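Local coordinates for outer membrane protein SusF (Bacteroides thetaiotaomicron, PDB 4FE9) that binds starch at the bacterial cell surface before the polysaccharide is transported into the periplasm for degradation, at residues F88-L92 and A93-S97; T57-E60 and E61-I65; S105-S108 and V109-L113. One frame throughout, in Å; residues are numbered along the deposited sequence. Where two conformers were deposited one is given.

Contact 1: F88-L92 and A93-S97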
loop_
_atom_site.group_PDB
_atom_site.type_symbol
_atom_site.label_atom_id
_atom_site.label_comp_id
_atom_site.label_asym_id
_atom_site.label_seq_id
_atom_site.Cartn_x
_atom_site.Cartn_y
_atom_site.Cartn_z
ATOM N N PHE A 88 0.383 -25.749 30.526
ATOM C CA PHE A 88 1.164 -25.416 29.330
ATOM C C PHE A 88 2.025 -24.188 29.555
ATOM O O PHE A 88 1.536 -23.133 30.024
ATOM C CB PHE A 88 0.230 -25.211 28.128
ATOM C CG PHE A 88 -0.565 -26.428 27.785
ATOM C CD1 PHE A 88 -0.051 -27.369 26.879
ATOM C CD2 PHE A 88 -1.670 -26.782 28.543
ATOM C CE1 PHE A 88 -0.700 -28.588 26.671
ATOM C CE2 PHE A 88 -2.334 -27.996 28.331
ATOM C CZ PHE A 88 -1.839 -28.901 27.400
ATOM N N LYS A 89 3.326 -24.356 29.344
ATOM C CA LYS A 89 4.322 -23.294 29.606
ATOM C C LYS A 89 5.006 -22.874 28.308
ATOM O O LYS A 89 5.313 -23.729 27.445
ATOM C CB LYS A 89 5.382 -23.811 30.566
ATOM C CG LYS A 89 4.908 -24.060 31.975
ATOM C CD LYS A 89 6.102 -24.076 32.909
ATOM C CE LYS A 89 5.820 -24.909 34.134
ATOM N NZ LYS A 89 6.654 -24.494 35.301
ATOM N N VAL A 90 5.324 -21.578 28.197
ATOM C CA VAL A 90 6.134 -21.084 27.112
ATOM C C VAL A 90 7.200 -20.154 27.684
ATOM O O VAL A 90 7.041 -19.622 28.789
ATOM C CB VAL A 90 5.293 -20.311 26.047
ATOM C CG1 VAL A 90 4.320 -21.272 25.325
ATOM C CG2 VAL A 90 4.519 -19.145 26.700
ATOM N N ALA A 91 8.276 -19.943 26.925
ATOM C CA ALA A 91 9.277 -18.946 27.298
ATOM C C ALA A 91 8.690 -17.551 27.051
ATOM O O ALA A 91 8.142 -17.288 25.993
ATOM C CB ALA A 91 10.630 -19.140 26.439
ATOM N N LEU A 92 8.721 -16.709 28.074
ATOM C CA LEU A 92 8.136 -15.373 27.966
ATOM C C LEU A 92 8.691 -14.607 26.756
ATOM O O LEU A 92 7.948 -13.956 26.012
ATOM C CB LEU A 92 8.375 -14.577 29.257
ATOM C CG LEU A 92 7.687 -13.201 29.286
ATOM C CD1 LEU A 92 6.230 -13.320 28.923
ATOM C CD2 LEU A 92 7.830 -12.539 30.632
ATOM N N ALA A 93 9.998 -14.660 26.566
ATOM C CA ALA A 93 10.602 -13.908 25.445
ATOM C C ALA A 93 10.006 -14.350 24.102
ATOM O O ALA A 93 9.819 -13.535 23.206
ATOM C CB ALA A 93 12.106 -14.079 25.446
ATOM N N GLN A 94 9.673 -15.637 23.957
ATOM C CA GLN A 94 9.169 -16.094 22.656
ATOM C C GLN A 94 7.692 -15.804 22.514
ATOM O O GLN A 94 7.219 -15.574 21.420
ATOM C CB GLN A 94 9.418 -17.573 22.453
ATOM C CG GLN A 94 10.848 -17.920 22.595
ATOM C CD GLN A 94 11.124 -19.371 22.301
ATOM O OE1 GLN A 94 10.525 -20.263 22.894
ATOM N NE2 GLN A 94 12.083 -19.618 21.420
ATOM N N LEU A 95 6.969 -15.780 23.638
ATOM C CA LEU A 95 5.566 -15.371 23.617
ATOM C C LEU A 95 5.460 -13.886 23.203
ATOM O O LEU A 95 4.661 -13.520 22.359
ATOM C CB LEU A 95 4.936 -15.569 24.993
ATOM C CG LEU A 95 3.440 -15.208 25.102
ATOM C CD1 LEU A 95 2.585 -16.023 24.123
ATOM C CD2 LEU A 95 2.965 -15.461 26.544
ATOM N N ASP A 96 6.314 -13.077 23.789
ATOM C CA ASP A 96 6.426 -11.652 23.447
ATOM C C ASP A 96 6.779 -11.468 21.967
ATOM O O ASP A 96 6.055 -10.828 21.243
ATOM C CB ASP A 96 7.472 -11.004 24.387
ATOM C CG ASP A 96 7.641 -9.488 24.158
ATOM O OD1 ASP A 96 6.659 -8.794 23.807
ATOM O OD2 ASP A 96 8.785 -9.006 24.290
ATOM N N SER A 97 7.774 -12.217 21.491
ATOM C CA SER A 97 8.129 -12.235 20.058
ATOM C C SER A 97 6.960 -12.632 19.172
ATOM O O SER A 97 6.727 -12.048 18.114
ATOM C CB SER A 97 9.315 -13.191 19.813
ATOM O OG SER A 97 10.515 -12.616 20.279
HETATM O O HOH W 1 8.415 -21.115 24.306
#

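Contact 2: T57-E60 and E61-I65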
loop_
_atom_site.group_PDB
_atom_site.type_symbol
_atom_site.label_atom_id
_atom_site.label_comp_id
_atom_site.label_asym_id
_atom_site.label_seq_id
_atom_site.Cartn_x
_atom_site.Cartn_y
_atom_site.Cartn_z
ATOM N N THR A 57 -11.205 -33.772 31.179
ATOM C CA THR A 57 -11.415 -34.446 29.914
ATOM C C THR A 57 -12.371 -35.591 30.151
ATOM O O THR A 57 -12.393 -36.147 31.240
ATOM C CB THR A 57 -10.085 -35.034 29.406
ATOM O OG1 THR A 57 -10.248 -35.500 28.060
ATOM C CG2 THR A 57 -9.635 -36.168 30.283
ATOM N N THR A 58 -13.087 -36.015 29.108
ATOM C CA THR A 58 -13.849 -37.236 29.211
ATOM C C THR A 58 -13.053 -38.474 28.850
ATOM O O THR A 58 -13.588 -39.572 28.880
ATOM C CB THR A 58 -15.145 -37.212 28.382
ATOM O OG1 THR A 58 -14.823 -37.124 27.001
ATOM C CG2 THR A 58 -16.062 -36.018 28.793
ATOM N N ALA A 59 -11.751 -38.322 28.657
ATOM C CA ALA A 59 -10.876 -39.492 28.435
ATOM C C ALA A 59 -10.700 -40.278 29.729
ATOM O O ALA A 59 -10.789 -39.720 30.819
ATOM C CB ALA A 59 -9.534 -39.062 27.896
ATOM N N GLU A 60 -10.495 -41.584 29.600
ATOM C CA GLU A 60 -10.398 -42.470 30.759
ATOM C C GLU A 60 -9.177 -42.148 31.622
ATOM O O GLU A 60 -8.129 -41.688 31.115
ATOM C CB GLU A 60 -10.376 -43.939 30.306
ATOM C CG GLU A 60 -11.723 -44.403 29.732
ATOM C CD GLU A 60 -11.761 -45.899 29.374
ATOM O OE1 GLU A 60 -12.250 -46.234 28.270
ATOM O OE2 GLU A 60 -11.424 -46.735 30.241
ATOM N N GLU A 61 -9.302 -42.391 32.920
ATOM C CA GLU A 61 -8.156 -42.332 33.810
ATOM C C GLU A 61 -7.038 -43.278 33.307
ATOM O O GLU A 61 -7.314 -44.359 32.759
ATOM C CB GLU A 61 -8.573 -42.706 35.243
ATOM C CG GLU A 61 -8.000 -41.778 36.302
ATOM C CD GLU A 61 -7.831 -40.352 35.788
ATOM O OE1 GLU A 61 -6.684 -39.848 35.800
ATOM O OE2 GLU A 61 -8.826 -39.774 35.284
ATOM N N GLY A 62 -5.795 -42.839 33.405
ATOM C CA GLY A 62 -4.688 -43.661 32.902
ATOM C C GLY A 62 -4.165 -43.211 31.538
ATOM O O GLY A 62 -2.980 -43.390 31.235
ATOM N N SER A 63 -5.004 -42.521 30.770
ATOM C CA SER A 63 -4.567 -41.932 29.485
ATOM C C SER A 63 -3.447 -40.890 29.657
ATOM O O SER A 63 -3.556 -39.985 30.468
ATOM C CB SER A 63 -5.749 -41.278 28.780
ATOM O OG SER A 63 -6.816 -42.187 28.645
ATOM N N LYS A 64 -2.494 -40.910 28.745
ATOM C CA LYS A 64 -1.562 -39.813 28.590
ATOM C C LYS A 64 -2.155 -38.765 27.656
ATOM O O LYS A 64 -3.023 -39.068 26.856
ATOM C CB LYS A 64 -0.260 -40.328 27.986
ATOM C CG LYS A 64 0.741 -40.810 28.996
ATOM C CD LYS A 64 2.059 -41.026 28.305
ATOM C CE LYS A 64 2.968 -41.852 29.126
ATOM N NZ LYS A 64 4.170 -42.190 28.325
ATOM N N ILE A 65 -1.638 -37.542 27.739
ATOM C CA ILE A 65 -2.066 -36.450 26.863
ATOM C C ILE A 65 -0.924 -36.117 25.915
ATOM O O ILE A 65 0.190 -35.893 26.353
ATOM C CB ILE A 65 -2.427 -35.188 27.680
ATOM C CG1 ILE A 65 -3.606 -35.471 28.648
ATOM C CG2 ILE A 65 -2.718 -33.998 26.757
ATOM C CD1 ILE A 65 -4.904 -35.904 27.956
#

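Contact 3: S105-S108 and V109-L113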
loop_
_atom_site.group_PDB
_atom_site.type_symbol
_atom_site.label_atom_id
_atom_site.label_comp_id
_atom_site.label_asym_id
_atom_site.label_seq_id
_atom_site.Cartn_x
_atom_site.Cartn_y
_atom_site.Cartn_z
ATOM N N SER A 105 3.712 -5.374 15.176
ATOM C CA SER A 105 3.833 -4.155 15.959
ATOM C C SER A 105 4.550 -4.385 17.274
ATOM O O SER A 105 4.249 -5.358 18.013
ATOM C CB SER A 105 2.454 -3.572 16.193
ATOM O OG SER A 105 2.485 -2.544 17.127
ATOM N N ARG A 106 5.483 -3.488 17.598
ATOM C CA ARG A 106 6.054 -3.457 18.905
ATOM C C ARG A 106 5.335 -2.506 19.844
ATOM O O ARG A 106 5.766 -2.318 20.971
ATOM C CB ARG A 106 7.519 -3.134 18.839
ATOM C CG ARG A 106 8.255 -3.921 17.721
ATOM C CD ARG A 106 9.774 -3.838 17.940
ATOM N NE ARG A 106 10.161 -4.608 19.103
ATOM C CZ ARG A 106 11.387 -4.669 19.608
ATOM N NH1 ARG A 106 12.408 -4.087 18.982
ATOM N NH2 ARG A 106 11.602 -5.345 20.743
ATOM N N ALA A 107 4.210 -1.958 19.404
ATOM C CA ALA A 107 3.538 -0.911 20.183
ATOM C C ALA A 107 3.220 -1.457 21.605
ATOM O O ALA A 107 2.843 -2.636 21.754
ATOM C CB ALA A 107 2.277 -0.503 19.493
ATOM N N SER A 108 3.343 -0.608 22.638
ATOM C CA SER A 108 3.104 -1.070 23.993
ATOM C C SER A 108 1.614 -1.027 24.352
ATOM O O SER A 108 1.203 -0.313 25.275
ATOM C CB SER A 108 3.910 -0.270 24.983
ATOM O OG SER A 108 3.774 -0.807 26.286
ATOM N N VAL A 109 0.844 -1.849 23.661
ATOM C CA VAL A 109 -0.621 -1.893 23.770
ATOM C C VAL A 109 -1.016 -3.317 24.256
ATOM O O VAL A 109 -0.386 -4.321 23.849
ATOM C CB VAL A 109 -1.254 -1.649 22.342
ATOM C CG1 VAL A 109 -2.752 -1.919 22.354
ATOM C CG2 VAL A 109 -0.960 -0.197 21.869
ATOM N N VAL A 110 -2.094 -3.424 25.031
ATOM C CA VAL A 110 -2.588 -4.768 25.452
ATOM C C VAL A 110 -3.101 -5.597 24.251
ATOM O O VAL A 110 -4.015 -5.181 23.539
ATOM C CB VAL A 110 -3.690 -4.668 26.530
ATOM C CG1 VAL A 110 -4.164 -6.051 26.925
ATOM C CG2 VAL A 110 -3.167 -3.907 27.750
ATOM N N ARG A 111 -2.429 -6.709 23.971
ATOM C CA ARG A 111 -2.763 -7.536 22.799
ATOM C C ARG A 111 -3.444 -8.819 23.253
ATOM O O ARG A 111 -2.936 -9.528 24.109
ATOM C CB ARG A 111 -1.484 -7.913 22.009
ATOM C CG ARG A 111 -0.710 -6.712 21.480
ATOM C CD ARG A 111 -1.521 -5.969 20.428
ATOM N NE ARG A 111 -0.654 -5.037 19.708
ATOM C CZ ARG A 111 -1.092 -4.082 18.898
ATOM N NH1 ARG A 111 -2.414 -3.884 18.737
ATOM N NH2 ARG A 111 -0.210 -3.321 18.237
ATOM N N GLU A 112 -4.544 -9.146 22.618
ATOM C CA GLU A 112 -5.203 -10.405 22.876
ATOM C C GLU A 112 -4.543 -11.590 22.109
ATOM O O GLU A 112 -4.217 -11.490 20.923
ATOM C CB GLU A 112 -6.657 -10.314 22.490
ATOM C CG GLU A 112 -7.358 -11.632 22.588
ATOM C CD GLU A 112 -8.817 -11.469 22.988
ATOM O OE1 GLU A 112 -9.428 -10.451 22.572
ATOM O OE2 GLU A 112 -9.318 -12.309 23.784
ATOM N N LEU A 113 -4.384 -12.702 22.816
ATOM C CA LEU A 113 -3.937 -13.934 22.225
ATOM C C LEU A 113 -4.993 -15.022 22.484
ATOM O O LEU A 113 -5.245 -15.384 23.625
ATOM C CB LEU A 113 -2.633 -14.358 22.858
ATOM C CG LEU A 113 -1.448 -13.397 22.736
ATOM C CD1 LEU A 113 -0.324 -13.819 23.680
ATOM C CD2 LEU A 113 -0.973 -13.384 21.272
HETATM O O HOH W 2 2.272 -4.548 19.829
#

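Contact 1: F88-L92 and A93-S97
Leu-95 N donates to Ala-91 O at 3.0 Å, with an N-H...O angle of 159°, and Asp-96 N donates to Leu-92 O at 2.9 Å; both are i to i+4 bonds, so the first turn of a helix is already formed where the strand ends. Ala-91 stands at the N-cap position, and its carbonyl also takes a weak bond from Gln-94 N. A water ties the cap residue to the same turn: it accepts from Ala-91 N and donates to Gln-94 OE1 at 2.7 Å. The extended Gln-94 chain runs beside the Ala-91 methyl, which lies 3.7 Å from Gln-94 OE1. At the next residue, Ala-93 O accepts from Ser-97 N and Ser-97 OG, on opposite faces of its plane. Asp-96 turns its carboxylate elsewhere, to Gln-100.

Apolar contact between the two segments is chiefly that of Val-90 with Leu-95, whose side chains cross obliquely. With CG anti to the backbone N (chi1 -179°), Leu-95 brings CD2 to 4.0 Å from Val-90 CG2. The rest of the packing goes to other strands. The short axes of strand and helix stand 80° apart, a sharp change of direction, and Val-90, Leu-92 and Leu-95 all rest on Val-49 of strand 48-57, while Leu-95 also reaches Leu-72 of strand 64-72.

Contact 2: T57-E60 and E61-I65
Glu-60 O is met by Ser-63 across a type II beta turn that runs from Glu-60 to Ser-63, part of the connection between strands 48-57 and 64-72 in the N-terminal domain. Just before it, Thr-57 OG1 accepts from Ala-59 N at 3.3 Å, an ST turn, and is held a second time by Thr-28 O.

Glu-61 takes the first corner position. Gly-62 takes the second with a positive phi of 101°, where a CB would be pressed against the carbonyl oxygen of Glu-61; the backbone shape thus accounts for a glycine. At Ser-63 the turn closes, Ser-63 N donating to Glu-60 O at 3.3 Å. The Ser-63 hydroxyl lies anti to its own carbonyl carbon (chi1 -54°), which sets OG beside its backbone N, so that both donors can meet Glu-60 O. Ser-63 OG donates to Glu-60 O at 2.8 Å, from the same face of the carbonyl plane as Ser-63 N. Ala-59 CB comes within 4.2 Å of Ser-63 OG, and both side chains touch Ala-121 of strand 111-122. Lys-64 then starts the strand and pairs through its backbone with Val-122. The Ile-65 side chain touches Ala-119 and shares Leu-131 with Thr-57, Ile-65 CD1 lying 5.3 Å from Thr-57 CG2.

Contact 3: S105-S108 and V109-L113
Ser-105 and Arg-111 meet where an ST turn and an inverse gamma turn follow one another, in the loop that leads from helix 92-102 into strand 111-122. Among the direct polar bonds, Ala-107 N donates to Ser-105 OG at 2.9 Å with an N-H...O angle of 159°, which defines the ST turn. The gamma turn, centred on Ser-108, is closed by a weak bond from Val-109 N to Ala-107 O. A second weak bond, bent to 127°, runs from Arg-111 NH2 to Ser-105 OG at 3.0 Å. The strongest partner of that hydroxyl is Asn-249 OD1, while Ser-108 OG turns to Pro-142 O. Through Asn-249, and through Ala-107 touching Phe-248 and Asn-249, the loop joins the N-terminal domain to the first carbohydrate-binding module. With an alanine in place of Ser-105, Ala-107 N would probably lose its acceptor in the turn and Asn-249 OD1 its hydroxyl mate, with the weak Arg-111 NH2 bond gone as well.

Water supplies the second group. One molecule donates to Ser-105 O and to Ala-107 O and accepts from Arg-111 NE at 3.0 Å, so that it joins both turns to the arginine.

Van der Waals packing makes up the rest. Ala-107 CB touches Val-109 CG2 at 4.0 Å. The bend of Arg-111 at chi2 (-66°) helps place its guanidinium with Ser-105 OG and the water oxygen at the edge, and with Val-109 CB over its centre, 4.2 Å above the plane.

How the contacts relate
From the N terminus the contacts come in series, and none nests in or crosses another. Contact 2 closes the turn between strands 48-57 and 64-72; contact 1 then bends the chain from strand 87-91 into helix 92-102, and contact 3 returns it from that helix to strand 111-122. All three reach one mixed sheet. Contacts 1 and 3 touch, Leu-95 CD1 lying 3.7 Å from Leu-113 CD1, so the helix packs against the strand that follows it. Contact 2 is apart, its centre about 27 Å from that of contact 1 and about 36 Å from that of contact 3, yet strands 64-72 and 111-122 are antiparallel neighbours linking contacts 2 and 3.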